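Local coordinates for oxidoreductase, zinc-binding dehydrogenase family (PDB 5K1S), which acts as a zinc-containing medium-chain reductase in the alternative de novo biosynthesis of isovaleryl coenzyme A in Myxococcus xanthus, at residues A[256-262]-A[278-284]; A[173-178]-A[304-308]; A[67-71]-A[127-133]; A[198-203]-A[325-329]. All coordinates share one frame; numbering follows the deposited sequence. Where two conformers were deposited one is given.

Contact 1: A[256-262]-A[278-284]; sequences AVEIVGS and VVVVGNL
Ala-256, Val-257 and Glu-258 run parallel to Val-278, Val-279 and Val-280, and here the backbones are closely joined. Val-279 N bonds to Ala-256 O at 2.8 Å, Glu-258 N reaches Val-279 O, and Val-281 N continues the series to Glu-258 O at 3.1 Å. Beta-branched valines suit this extended, buried backbone: Val-257 and Val-279 pack against Thr-174 of helix 165-178, while Ala-256 and Val-278, on the other face, lie against Thr-268 of helix 262-270. The strands are neighbours in the parallel sheet of a Rossmann-type domain, whose carboxy-terminal strand ends commonly line the nucleotide cofactor cleft in relatives. Past these ends regular pairing stops and the chains continue side by side as loops, partly open to solvent. Ile-259 CG1 and Val-281 CG1 lie alongside each other, 3.8 Å apart; Leu-284 N bonds to Val-260 O at 2.8 Å while its side chain lies at the exposed edge. Glu-258, bent at chi2 (60°), turns back so that Gly-261 N meets OE2 from above the carboxylate plane, an oxygen also bound by Thr-190. Asn-283 OD1 accepts Ser-262 N at 2.7 Å, while its ND2 binds Gly-287 O. With an alanine in place of Asn-283, Ser-262 N and Gly-287 O would probably both lose a partner, leaving the loop after strand 276-280 less firmly tied to Ser-262. Gly-261 has a positive phi that suits glycine.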
# COMPACT_ATOMS: atom_id res chain seq x y z
N ALA A 256 3.56 -1.75 -10.44
CA ALA A 256 2.37 -2.17 -11.17
C ALA A 256 1.25 -1.17 -10.94
O ALA A 256 1.02 -0.75 -9.80
CB ALA A 256 1.93 -3.57 -10.74
N VAL A 257 0.57 -0.80 -12.01
CA VAL A 257 -0.58 0.10 -11.95
C VAL A 257 -1.82 -0.78 -12.07
O VAL A 257 -2.18 -1.22 -13.17
CB VAL A 257 -0.53 1.16 -13.05
CG1 VAL A 257 -1.74 2.07 -12.98
CG2 VAL A 257 0.76 1.97 -12.95
N GLU A 258 -2.48 -1.04 -10.94
CA GLU A 258 -3.62 -1.95 -10.89
C GLU A 258 -4.90 -1.15 -11.09
O GLU A 258 -5.45 -0.60 -10.14
CB GLU A 258 -3.63 -2.72 -9.57
CG GLU A 258 -4.80 -3.68 -9.43
CD GLU A 258 -4.82 -4.75 -10.52
OE1 GLU A 258 -4.20 -5.81 -10.32
OE2 GLU A 258 -5.46 -4.51 -11.57
N ILE A 259 -5.37 -1.08 -12.33
CA ILE A 259 -6.61 -0.39 -12.65
C ILE A 259 -7.81 -1.33 -12.54
O ILE A 259 -8.86 -0.95 -12.03
CB ILE A 259 -6.52 0.23 -14.06
CG1 ILE A 259 -5.39 1.26 -14.12
CG2 ILE A 259 -7.86 0.88 -14.44
CD1 ILE A 259 -5.09 1.76 -15.52
N VAL A 260 -7.66 -2.57 -13.02
CA VAL A 260 -8.77 -3.51 -12.99
C VAL A 260 -9.19 -3.80 -11.55
O VAL A 260 -10.36 -3.67 -11.19
CB VAL A 260 -8.40 -4.81 -13.74
CG1 VAL A 260 -9.54 -5.81 -13.68
CG2 VAL A 260 -8.03 -4.50 -15.18
N GLY A 261 -8.23 -4.20 -10.72
CA GLY A 261 -8.51 -4.51 -9.33
C GLY A 261 -8.55 -6.00 -9.05
O GLY A 261 -7.60 -6.73 -9.36
N SER A 262 -9.67 -6.47 -8.48
CA SER A 262 -9.74 -7.84 -7.99
C SER A 262 -9.49 -8.86 -9.10
O SER A 262 -8.87 -9.91 -8.86
CB SER A 262 -11.10 -8.09 -7.34
OG SER A 262 -12.16 -7.81 -8.25
N VAL A 278 2.78 -1.99 -5.79
CA VAL A 278 1.55 -2.02 -6.58
C VAL A 278 0.73 -0.79 -6.20
O VAL A 278 0.39 -0.60 -5.03
CB VAL A 278 0.76 -3.31 -6.33
CG1 VAL A 278 -0.56 -3.29 -7.10
CG2 VAL A 278 1.59 -4.52 -6.70
N VAL A 279 0.41 0.03 -7.19
CA VAL A 279 -0.38 1.23 -6.99
C VAL A 279 -1.81 0.91 -7.43
O VAL A 279 -2.08 0.78 -8.63
CB VAL A 279 0.19 2.43 -7.76
CG1 VAL A 279 -0.55 3.70 -7.37
CG2 VAL A 279 1.68 2.57 -7.49
N VAL A 280 -2.71 0.80 -6.47
CA VAL A 280 -4.09 0.40 -6.74
C VAL A 280 -4.93 1.66 -6.93
O VAL A 280 -4.96 2.53 -6.05
CB VAL A 280 -4.66 -0.47 -5.61
CG1 VAL A 280 -6.03 -0.99 -5.99
CG2 VAL A 280 -3.71 -1.61 -5.30
N VAL A 281 -5.61 1.76 -8.07
CA VAL A 281 -6.48 2.89 -8.34
C VAL A 281 -7.89 2.49 -8.74
O VAL A 281 -8.82 3.32 -8.64
CB VAL A 281 -5.86 3.80 -9.43
CG1 VAL A 281 -5.71 3.05 -10.75
CG2 VAL A 281 -6.68 5.08 -9.62
N GLY A 282 -8.14 1.25 -9.16
CA GLY A 282 -9.45 0.87 -9.64
C GLY A 282 -9.83 -0.53 -9.20
O GLY A 282 -8.98 -1.38 -8.92
N ASN A 283 -11.15 -0.76 -9.15
CA ASN A 283 -11.72 -2.08 -8.88
C ASN A 283 -13.02 -2.18 -9.69
O ASN A 283 -14.10 -1.87 -9.19
CB ASN A 283 -11.97 -2.30 -7.40
CG ASN A 283 -12.08 -3.77 -7.04
OD1 ASN A 283 -11.55 -4.63 -7.74
ND2 ASN A 283 -12.77 -4.06 -5.95
N LEU A 284 -12.89 -2.60 -10.95
CA LEU A 284 -14.02 -2.54 -11.87
C LEU A 284 -15.13 -3.50 -11.47
O LEU A 284 -16.31 -3.15 -11.54
CB LEU A 284 -13.54 -2.83 -13.29
CG LEU A 284 -12.52 -1.80 -13.81
CD1 LEU A 284 -12.05 -2.15 -15.22
CD2 LEU A 284 -13.08 -0.38 -13.78

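Contact 2: A[173-178]-A[304-308]; sequences HTVRTR and LGAYA
His-173 has its CG swung opposite the backbone N (chi1 -172°), carrying the imidazole to the backbone of Tyr-307 and Ala-308, while Arg-178 folds at chi2 (-73°) and chi3 (-65°) to bring its guanidinium to Gly-305. There Gly-305 O takes two weak bonds, from Arg-178 NE at 2.8 Å and from NH2 at 3.1 Å; NE also has a long, weak ion pair with Glu-300 of the second subunit. The aliphatic part of the arginine is used too: its CG lies 3.7 Å above the His-173 ring plane, toward the rim, and also meets Ala-306 CB. That small methyl lets the chain pass close to the helix, touching His-173 CD2 and Thr-174 OG1, each at 3.9 Å. The contact lays the end of helix 165-178 on strand 302-305, the outermost strand on its side of the parallel Rossmann-type sheet within this chain; Leu-304 pairs antiparallel with a strand of the second subunit, continuing the sheet across the subunit interface. Replacing Arg-178 by an alanine would probably leave Gly-305 O without these two donors and the His-173 ring without the packing of CG. The imidazole is fixed from both nitrogens, ND1 bonding Glu-313 and NE2 bonding Glu-300 OE2 of the second subunit, and the same carboxylate oxygen accepts Tyr-307 N.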
# COMPACT_ATOMS: atom_id res chain seq x y z
N HIS A 173 -1.46 11.41 -10.78
CA HIS A 173 -1.52 11.06 -9.36
C HIS A 173 -1.01 9.64 -9.13
O HIS A 173 -0.28 9.38 -8.17
CB HIS A 173 -2.96 11.21 -8.86
CG HIS A 173 -3.09 11.06 -7.37
ND1 HIS A 173 -2.28 11.73 -6.48
CD2 HIS A 173 -3.95 10.32 -6.63
CE1 HIS A 173 -2.63 11.41 -5.25
NE2 HIS A 173 -3.64 10.56 -5.31
N THR A 174 -1.38 8.71 -10.01
CA THR A 174 -1.00 7.31 -9.84
C THR A 174 0.46 7.08 -10.21
O THR A 174 1.23 6.53 -9.42
CB THR A 174 -1.90 6.42 -10.71
OG1 THR A 174 -3.28 6.66 -10.38
CG2 THR A 174 -1.59 4.94 -10.48
N VAL A 175 0.85 7.49 -11.42
CA VAL A 175 2.18 7.17 -11.93
C VAL A 175 3.25 7.96 -11.17
O VAL A 175 4.30 7.41 -10.80
CB VAL A 175 2.24 7.45 -13.44
CG1 VAL A 175 3.63 7.16 -14.00
CG2 VAL A 175 1.19 6.63 -14.17
N ARG A 176 3.01 9.25 -10.93
CA ARG A 176 4.04 10.14 -10.41
C ARG A 176 3.91 10.38 -8.91
O ARG A 176 4.79 9.98 -8.13
CB ARG A 176 3.99 11.48 -11.15
CG ARG A 176 4.47 11.41 -12.57
CD ARG A 176 4.57 12.80 -13.14
NE ARG A 176 5.06 12.80 -14.51
CZ ARG A 176 5.11 13.88 -15.29
NH1 ARG A 176 4.70 15.05 -14.82
NH2 ARG A 176 5.58 13.78 -16.52
N THR A 177 2.83 11.04 -8.49
CA THR A 177 2.70 11.46 -7.10
C THR A 177 2.80 10.26 -6.16
O THR A 177 3.57 10.28 -5.19
CB THR A 177 1.38 12.19 -6.90
OG1 THR A 177 1.08 12.97 -8.07
CG2 THR A 177 1.47 13.12 -5.70
N ARG A 178 2.03 9.21 -6.43
CA ARG A 178 2.01 8.03 -5.58
C ARG A 178 3.01 6.97 -6.04
O ARG A 178 3.81 6.48 -5.24
CB ARG A 178 0.59 7.44 -5.55
CG ARG A 178 -0.45 8.39 -4.98
CD ARG A 178 -0.30 8.54 -3.48
NE ARG A 178 -0.56 7.28 -2.79
CZ ARG A 178 -0.28 7.05 -1.51
NH1 ARG A 178 0.29 7.99 -0.77
NH2 ARG A 178 -0.55 5.87 -0.98
N LEU A 304 -0.00 0.46 -2.70
CA LEU A 304 -0.33 1.86 -2.48
C LEU A 304 -1.65 2.20 -3.15
O LEU A 304 -1.87 1.83 -4.31
CB LEU A 304 0.78 2.77 -3.03
CG LEU A 304 2.21 2.41 -2.63
CD1 LEU A 304 3.19 3.34 -3.33
CD2 LEU A 304 2.38 2.48 -1.12
N GLY A 305 -2.52 2.89 -2.43
CA GLY A 305 -3.75 3.39 -3.00
C GLY A 305 -3.59 4.80 -3.55
O GLY A 305 -2.83 5.61 -3.02
N ALA A 306 -4.32 5.08 -4.63
CA ALA A 306 -4.32 6.40 -5.26
C ALA A 306 -5.76 6.79 -5.56
O ALA A 306 -6.50 6.01 -6.16
CB ALA A 306 -3.49 6.41 -6.54
N TYR A 307 -6.14 8.00 -5.15
CA TYR A 307 -7.53 8.44 -5.25
C TYR A 307 -7.58 9.91 -5.64
O TYR A 307 -6.80 10.72 -5.15
CB TYR A 307 -8.26 8.22 -3.92
CG TYR A 307 -9.71 8.66 -3.92
CD1 TYR A 307 -10.67 7.98 -4.65
CD2 TYR A 307 -10.12 9.75 -3.16
CE1 TYR A 307 -11.99 8.38 -4.65
CE2 TYR A 307 -11.44 10.16 -3.15
CZ TYR A 307 -12.37 9.47 -3.89
OH TYR A 307 -13.69 9.87 -3.89
N ALA A 308 -8.51 10.23 -6.54
CA ALA A 308 -8.80 11.62 -6.90
C ALA A 308 -7.61 12.31 -7.55
O ALA A 308 -6.58 11.68 -7.80
CB ALA A 308 -9.24 12.40 -5.65

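Contact 3: A[67-71]-A[127-133]; sequences NLPRT and NRFFGEE
Thr-71 and Glu-132 close two reverse turns that face each other, a type I turn from Leu-68 to Thr-71 and a type II turn from Phe-129 to Glu-132, the latter with Gly-131 at the positive phi that suits glycine. Near this backbone approach Thr-71 OG1 lies 3.3 Å from Glu-132 CG, the two side chains crossing at about a right angle. The hydroxyl's polar partner is Asn-63, which also donates to Gly-131 O and so ties both turns to helix 58-64. Leu-68 CD1 rests against the Glu-132 carboxylate, 3.9 Å from OE1, while OE2 is taken up by His-59. On the exposed side Arg-70 reaches across. Its guanidinium lies flat on the Asn-127 amide, the planes only 8° apart and Asn-127 ND2 3.3 Å above the guanidinium plane, displaced toward its rim. Asn-127 gets there with CG set between its backbone N and carbonyl carbon (chi1 55°). Arg-70 NE forms a salt bridge to Glu-133 OE2 at 2.7 Å, but Glu-133 was modelled in two conformers, so this bond is less certain. Both loops belong to the GroES-like catalytic domain, and the Phe-129 side chain is about 5 Å from that of the zinc ligand His-79. Since Arg-70 and Glu-133 are both exposed, their attraction is probably modest, and the Asn-63 bonds to buried Thr-71 and Gly-131 and the flat amide stack likely contribute much of the fit.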
# COMPACT_ATOMS: atom_id res chain seq x y z
N ASN A 67 -27.09 6.36 -6.43
CA ASN A 67 -26.15 5.59 -5.62
C ASN A 67 -25.02 6.44 -5.07
O ASN A 67 -24.07 5.88 -4.50
CB ASN A 67 -25.60 4.43 -6.45
CG ASN A 67 -26.65 3.38 -6.76
OD1 ASN A 67 -27.54 3.12 -5.95
ND2 ASN A 67 -26.57 2.78 -7.94
N LEU A 68 -25.08 7.76 -5.22
CA LEU A 68 -24.20 8.67 -4.50
C LEU A 68 -25.02 9.36 -3.42
O LEU A 68 -25.90 10.18 -3.74
CB LEU A 68 -23.59 9.71 -5.45
CG LEU A 68 -22.29 9.29 -6.14
CD1 LEU A 68 -21.14 9.17 -5.15
CD2 LEU A 68 -22.47 7.99 -6.90
N PRO A 69 -24.80 9.07 -2.13
CA PRO A 69 -25.77 9.51 -1.11
C PRO A 69 -25.96 11.01 -1.03
O PRO A 69 -27.07 11.46 -0.74
CB PRO A 69 -25.18 8.95 0.19
CG PRO A 69 -24.22 7.88 -0.23
CD PRO A 69 -23.67 8.33 -1.54
N ARG A 70 -24.92 11.80 -1.27
CA ARG A 70 -25.01 13.24 -1.05
C ARG A 70 -25.59 14.00 -2.24
O ARG A 70 -25.78 15.22 -2.14
CB ARG A 70 -23.63 13.80 -0.71
CG ARG A 70 -23.12 13.33 0.65
CD ARG A 70 -22.01 14.21 1.18
NE ARG A 70 -20.80 14.12 0.38
CZ ARG A 70 -19.84 13.21 0.55
NH1 ARG A 70 -18.77 13.22 -0.24
NH2 ARG A 70 -19.94 12.30 1.51
N THR A 71 -25.90 13.33 -3.34
CA THR A 71 -26.58 13.99 -4.45
C THR A 71 -28.07 14.10 -4.14
O THR A 71 -28.65 13.24 -3.47
CB THR A 71 -26.38 13.22 -5.76
OG1 THR A 71 -24.99 12.87 -5.90
CG2 THR A 71 -26.80 14.07 -6.95
N ASN A 127 -15.35 17.77 1.08
CA ASN A 127 -15.38 16.66 0.13
C ASN A 127 -16.46 16.85 -0.93
O ASN A 127 -16.94 15.86 -1.50
CB ASN A 127 -15.60 15.34 0.88
CG ASN A 127 -16.84 15.36 1.75
OD1 ASN A 127 -17.65 16.29 1.68
ND2 ASN A 127 -17.00 14.33 2.58
N ARG A 128 -16.84 18.09 -1.21
CA ARG A 128 -17.87 18.35 -2.21
C ARG A 128 -17.38 17.97 -3.60
O ARG A 128 -16.26 18.30 -4.00
CB ARG A 128 -18.26 19.83 -2.18
CG ARG A 128 -19.12 20.21 -0.98
CD ARG A 128 -18.68 21.54 -0.39
NE ARG A 128 -18.52 22.57 -1.41
CZ ARG A 128 -17.90 23.72 -1.22
NH1 ARG A 128 -17.37 24.01 -0.03
NH2 ARG A 128 -17.80 24.60 -2.21
N PHE A 129 -18.23 17.26 -4.33
CA PHE A 129 -17.96 16.85 -5.70
C PHE A 129 -18.73 17.74 -6.67
O PHE A 129 -19.83 18.21 -6.37
CB PHE A 129 -18.36 15.39 -5.92
CG PHE A 129 -17.28 14.40 -5.58
CD1 PHE A 129 -17.01 14.07 -4.26
CD2 PHE A 129 -16.55 13.78 -6.58
CE1 PHE A 129 -16.02 13.15 -3.95
CE2 PHE A 129 -15.57 12.85 -6.28
CZ PHE A 129 -15.30 12.54 -4.96
N PHE A 130 -18.14 17.95 -7.85
CA PHE A 130 -18.87 18.59 -8.93
C PHE A 130 -19.90 17.61 -9.50
O PHE A 130 -19.60 16.44 -9.72
CB PHE A 130 -17.92 19.06 -10.03
CG PHE A 130 -17.11 20.26 -9.65
CD1 PHE A 130 -15.89 20.12 -9.00
CD2 PHE A 130 -17.56 21.53 -9.94
CE1 PHE A 130 -15.15 21.23 -8.65
CE2 PHE A 130 -16.82 22.65 -9.59
CZ PHE A 130 -15.61 22.49 -8.94
N GLY A 131 -21.12 18.11 -9.72
CA GLY A 131 -22.20 17.25 -10.14
C GLY A 131 -22.91 16.54 -9.01
O GLY A 131 -23.79 15.70 -9.28
N GLU A 132 -22.57 16.84 -7.76
CA GLU A 132 -23.23 16.23 -6.61
C GLU A 132 -23.68 17.32 -5.64
O GLU A 132 -24.75 17.91 -5.83
CB GLU A 132 -22.30 15.23 -5.93
CG GLU A 132 -22.01 14.01 -6.80
CD GLU A 132 -20.86 13.17 -6.28
OE1 GLU A 132 -20.69 13.07 -5.05
OE2 GLU A 132 -20.11 12.62 -7.12
N GLU A 133 -22.88 17.62 -4.61
CA GLU A 133 -23.28 18.65 -3.66
C GLU A 133 -23.35 20.02 -4.31
O GLU A 133 -24.16 20.86 -3.90
CB GLU A 133 -22.30 18.68 -2.48
CG GLU A 133 -22.01 17.31 -1.88
CD GLU A 133 -21.53 17.40 -0.44
OE1 GLU A 133 -22.14 18.15 0.35
OE2 GLU A 133 -20.54 16.72 -0.10

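Contact 4: A[198-203]-A[325-329]; sequences LSSVQL and GVRQF
Gln-202 belongs to helix 195-206, which follows the first strand and glycine-rich turn of the Rossmann-type domain, and it grips Arg-327 in the connection leading into strand 330-335 of the other, mixed sheet. The contact thus joins the nucleotide-binding fold to the chain returning to the catalytic domain. Extended beyond CG (chi2 179°), Gln-202 lays its amide along the backbone of a single residue. OE1 accepts Arg-327 N at 2.7 Å, approached from well off the C=O axis, and NE2 donates to Arg-327 O at 3.3 Å with the acceptor close to the amide plane. A glutamine suits this place because one amide offers both an acceptor and a donor, satisfying the N-H and C=O of a residue outside regular structure; NE2 also makes a weak bond back to Leu-198 O. Beside the amide, buried Val-326 splits its branches: CG1 lies 3.6 Å from Ser-199 OG, and CG2 packs against Leu-203 CB at 4.1 Å. A small serine lets the CG1 methyl come close, and its hydroxyl bonds to Thr-168 of helix 165-178. Toward solvent, the ring of Phe-329 is used on both face and edge. Leu-198 CD1 makes a CH-pi contact over one face, 4.3 Å from the ring centroid and 28° off the normal. At the ring edge, near its plane, Gln-202 NE2 lies 3.5 Å from Phe-329 CE1.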
# COMPACT_ATOMS: atom_id res chain seq x y z
N LEU A 198 -4.58 4.14 -20.88
CA LEU A 198 -3.91 4.77 -22.02
C LEU A 198 -3.05 5.95 -21.56
O LEU A 198 -1.92 6.11 -22.02
CB LEU A 198 -4.94 5.22 -23.05
CG LEU A 198 -5.66 4.09 -23.79
CD1 LEU A 198 -6.79 4.66 -24.64
CD2 LEU A 198 -4.69 3.30 -24.65
N SER A 199 -3.58 6.78 -20.67
CA SER A 199 -2.79 7.91 -20.17
C SER A 199 -1.60 7.43 -19.35
O SER A 199 -0.51 7.99 -19.44
CB SER A 199 -3.68 8.84 -19.33
OG SER A 199 -4.63 9.50 -20.15
N SER A 200 -1.80 6.38 -18.55
CA SER A 200 -0.69 5.85 -17.75
C SER A 200 0.40 5.28 -18.64
O SER A 200 1.59 5.52 -18.39
CB SER A 200 -1.21 4.78 -16.79
OG SER A 200 -2.19 5.31 -15.91
N VAL A 201 0.03 4.53 -19.68
CA VAL A 201 1.01 3.98 -20.61
C VAL A 201 1.89 5.10 -21.15
O VAL A 201 3.13 5.05 -21.06
CB VAL A 201 0.31 3.22 -21.75
CG1 VAL A 201 1.30 2.86 -22.86
CG2 VAL A 201 -0.36 1.97 -21.22
N GLN A 202 1.27 6.13 -21.73
CA GLN A 202 2.03 7.25 -22.28
C GLN A 202 2.90 7.90 -21.21
O GLN A 202 4.09 8.15 -21.42
CB GLN A 202 1.08 8.28 -22.89
CG GLN A 202 0.21 7.75 -24.01
CD GLN A 202 -0.72 8.81 -24.56
OE1 GLN A 202 -0.34 9.59 -25.43
NE2 GLN A 202 -1.95 8.85 -24.05
N LEU A 203 2.31 8.18 -20.04
CA LEU A 203 3.04 8.88 -19.00
C LEU A 203 4.23 8.06 -18.51
O LEU A 203 5.29 8.61 -18.22
CB LEU A 203 2.10 9.22 -17.84
CG LEU A 203 2.63 10.16 -16.76
CD1 LEU A 203 3.09 11.49 -17.34
CD2 LEU A 203 1.57 10.39 -15.70
N GLY A 325 2.61 14.90 -24.73
CA GLY A 325 3.17 13.80 -23.97
C GLY A 325 2.14 12.73 -23.64
O GLY A 325 2.46 11.54 -23.60
N VAL A 326 0.89 13.14 -23.40
CA VAL A 326 -0.19 12.21 -23.12
C VAL A 326 -1.41 12.64 -23.93
O VAL A 326 -2.11 13.59 -23.56
CB VAL A 326 -0.51 12.15 -21.62
CG1 VAL A 326 -1.65 11.17 -21.35
CG2 VAL A 326 0.73 11.76 -20.82
N ARG A 327 -1.66 11.95 -25.03
CA ARG A 327 -2.78 12.30 -25.90
C ARG A 327 -4.11 11.98 -25.23
O ARG A 327 -4.19 11.25 -24.23
CB ARG A 327 -2.69 11.54 -27.22
CG ARG A 327 -1.65 12.07 -28.20
CD ARG A 327 -1.68 11.28 -29.49
NE ARG A 327 -3.02 11.25 -30.08
CZ ARG A 327 -3.40 10.42 -31.04
NH1 ARG A 327 -2.55 9.54 -31.55
NH2 ARG A 327 -4.64 10.47 -31.50
N GLN A 328 -5.17 12.55 -25.79
CA GLN A 328 -6.54 12.26 -25.39
C GLN A 328 -7.26 11.59 -26.56
O GLN A 328 -7.17 12.06 -27.70
CB GLN A 328 -7.28 13.53 -24.96
CG GLN A 328 -6.97 13.96 -23.53
CD GLN A 328 -7.40 12.93 -22.51
OE1 GLN A 328 -8.40 12.24 -22.70
NE2 GLN A 328 -6.64 12.82 -21.42
N PHE A 329 -7.98 10.51 -26.27
CA PHE A 329 -8.66 9.71 -27.28
C PHE A 329 -10.16 9.93 -27.14
O PHE A 329 -10.87 9.16 -26.50
CB PHE A 329 -8.28 8.24 -27.14
CG PHE A 329 -6.80 7.99 -27.19
CD1 PHE A 329 -6.02 8.13 -26.05
CD2 PHE A 329 -6.18 7.61 -28.37
CE1 PHE A 329 -4.65 7.90 -26.09
CE2 PHE A 329 -4.82 7.38 -28.42
CZ PHE A 329 -4.06 7.52 -27.28

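In the fold
Contacts 1 and 2 share one parallel sheet: strands 276-280 and 302-305 are neighbours, Thr-174 packs on Val-279, and both contacts touch the second subunit. Contact 2 is the more buried; contact 1 passes from a valine-filled core to partly exposed loops. Contact 4 meets contact 2 where Leu-203 packs on Val-175 and Arg-176, and its chemistry is a side-chain amide reading backbone rather than strand pairing. Contact 3 lies in the catalytic domain, about 28 Å between centres from contact 4, with turns, a stack and an ion pair toward the surface; it meets contact 2 through Phe-129 and Tyr-307, a link between the domains.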